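Local coordinates for protein aspartate-semialdehyde dehydrogenase (Candida albicans, PDB 3HSK) that catalyses the NADPH-dependent reductive dephosphorylation of 4-phospho-L-aspartate to L-aspartate semialdehyde, the second step toward methionine and threonine, at residues His144-Glu149 / Lys376-Ile381. Numbering follows the deposited sequence.
Sequences HIDVVE and KAKNII
Glu-149 meets both Lys-378 and Ile-380 where the Schellman motif that ends helix 364-376, near the C-terminus of the chain, packs beside the N-terminal part of helix 146-157. The motif has Asn-379 at its C-prime position, with positive phi, and brings the next residue, Ile-380, round to face the neighbouring helix. Glu-149 runs outward from that helix in an extended chain, its CG swung away from the backbone N (chi1 -171°). It lies across the side chain of Ile-380 at about a right angle. Its CB is 3.8 Å from Ile-380 CD1, and its CG comes to 3.7 Å from the same methyl while also touching Ile-380 CG1. Beyond CG the carboxylate reaches the side chain of Lys-378. OE1 forms a salt bridge of 3.5 Å with Lys-378 NZ and also approaches CD of that lysine, whereas OE2 lies beside the lysine CB and CG and forms a salt bridge with Lys-153 NZ, one turn further along the helix. Lys-378 keeps an extended chain as far as CE and bends only at chi4 (-79°), a turn that leaves NZ between two acids: a second, long salt bridge runs from Lys-378 NZ to Asp-146 OD1 at 3.9 Å. The ammonium thus links two acidic side chains near the N-terminal end of the helix, a position where carboxylates would probably also be favoured by the helix dipole. On the more buried side of these charges the contact turns apolar. Ile-145 and Ile-380 both pack on Leu-375 of helix 364-376, and each also touches strand 165-169 of the parallel sheet of the Rossmann-like NADP-binding domain, at Ile-167 and Phe-165 respectively. Between the two isoleucines, CG2 of Ile-145 rests 4.0 Å from CD1 of Ile-380.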
# COMPACT_ATOMS: atom_id res chain seq x y z
N HIS A 144 -22.06 18.45 -10.22
CA HIS A 144 -23.04 17.92 -9.28
C HIS A 144 -23.71 19.04 -8.46
O HIS A 144 -24.78 18.85 -7.89
CB HIS A 144 -22.40 16.84 -8.42
CG HIS A 144 -22.34 15.49 -9.08
ND1 HIS A 144 -22.01 14.34 -8.41
CD2 HIS A 144 -22.60 15.12 -10.36
CE1 HIS A 144 -22.04 13.32 -9.24
NE2 HIS A 144 -22.41 13.76 -10.43
N ILE A 145 -23.08 20.21 -8.44
CA ILE A 145 -23.66 21.40 -7.82
C ILE A 145 -24.89 21.95 -8.59
O ILE A 145 -25.72 22.66 -8.01
CB ILE A 145 -22.58 22.49 -7.59
CG1 ILE A 145 -21.60 22.03 -6.50
CG2 ILE A 145 -23.21 23.84 -7.23
CD1 ILE A 145 -20.40 22.94 -6.26
N ASP A 146 -25.01 21.59 -9.87
CA ASP A 146 -26.17 22.01 -10.68
C ASP A 146 -27.48 21.63 -10.01
O ASP A 146 -28.48 22.33 -10.17
CB ASP A 146 -26.14 21.39 -12.09
CG ASP A 146 -24.89 21.75 -12.89
OD1 ASP A 146 -24.16 22.70 -12.53
OD2 ASP A 146 -24.64 21.07 -13.91
N VAL A 147 -27.47 20.52 -9.27
CA VAL A 147 -28.67 20.07 -8.56
C VAL A 147 -29.19 21.14 -7.59
O VAL A 147 -30.39 21.45 -7.60
CB VAL A 147 -28.44 18.73 -7.82
CG1 VAL A 147 -29.67 18.32 -7.03
CG2 VAL A 147 -28.08 17.65 -8.82
N VAL A 148 -28.30 21.72 -6.79
CA VAL A 148 -28.70 22.81 -5.89
C VAL A 148 -28.90 24.11 -6.65
O VAL A 148 -29.79 24.90 -6.31
CB VAL A 148 -27.73 23.02 -4.67
CG1 VAL A 148 -27.54 21.73 -3.88
CG2 VAL A 148 -26.39 23.62 -5.09
N GLU A 149 -28.09 24.32 -7.69
CA GLU A 149 -28.17 25.51 -8.54
C GLU A 149 -29.56 25.67 -9.18
O GLU A 149 -30.13 26.75 -9.15
CB GLU A 149 -27.09 25.49 -9.62
CG GLU A 149 -26.99 26.80 -10.41
CD GLU A 149 -26.15 26.70 -11.68
OE1 GLU A 149 -25.48 25.66 -11.90
OE2 GLU A 149 -26.15 27.68 -12.46
N LYS A 376 -20.10 31.09 -5.82
CA LYS A 376 -20.00 32.54 -6.05
C LYS A 376 -20.17 32.86 -7.54
O LYS A 376 -21.07 33.63 -7.91
CB LYS A 376 -18.67 33.08 -5.50
CG LYS A 376 -18.20 34.41 -6.08
CD LYS A 376 -18.83 35.61 -5.40
CE LYS A 376 -18.38 36.90 -6.07
NZ LYS A 376 -19.10 38.09 -5.52
N ALA A 377 -19.31 32.28 -8.37
CA ALA A 377 -19.57 32.21 -9.81
C ALA A 377 -20.82 31.35 -9.93
O ALA A 377 -21.11 30.56 -9.04
CB ALA A 377 -18.40 31.55 -10.53
N LYS A 378 -21.58 31.50 -11.01
CA LYS A 378 -22.88 30.80 -11.12
C LYS A 378 -23.95 31.38 -10.17
O LYS A 378 -25.08 30.90 -10.15
CB LYS A 378 -22.73 29.28 -10.94
CG LYS A 378 -22.22 28.54 -12.18
CD LYS A 378 -21.93 27.08 -11.89
CE LYS A 378 -21.50 26.32 -13.15
NZ LYS A 378 -22.66 25.95 -14.02
N ASN A 379 -23.57 32.39 -9.38
CA ASN A 379 -24.51 33.22 -8.61
C ASN A 379 -25.52 32.46 -7.76
O ASN A 379 -26.72 32.69 -7.83
CB ASN A 379 -25.25 34.21 -9.54
CG ASN A 379 -24.29 35.03 -10.39
OD1 ASN A 379 -23.92 36.14 -10.02
ND2 ASN A 379 -23.88 34.49 -11.53
N ILE A 380 -25.01 31.54 -6.94
CA ILE A 380 -25.84 30.74 -6.05
C ILE A 380 -25.79 31.32 -4.62
O ILE A 380 -26.74 31.18 -3.86
CB ILE A 380 -25.43 29.25 -6.09
CG1 ILE A 380 -25.50 28.73 -7.53
CG2 ILE A 380 -26.32 28.39 -5.19
CD1 ILE A 380 -24.49 27.63 -7.85
N ILE A 381 -24.68 31.98 -4.29
CA ILE A 381 -24.51 32.63 -2.99
C ILE A 381 -24.28 34.13 -3.14
O ILE A 381 -23.69 34.58 -4.13
CB ILE A 381 -23.36 32.01 -2.15
CG1 ILE A 381 -22.00 32.23 -2.82
CG2 ILE A 381 -23.63 30.53 -1.88
CD1 ILE A 381 -20.80 32.07 -1.90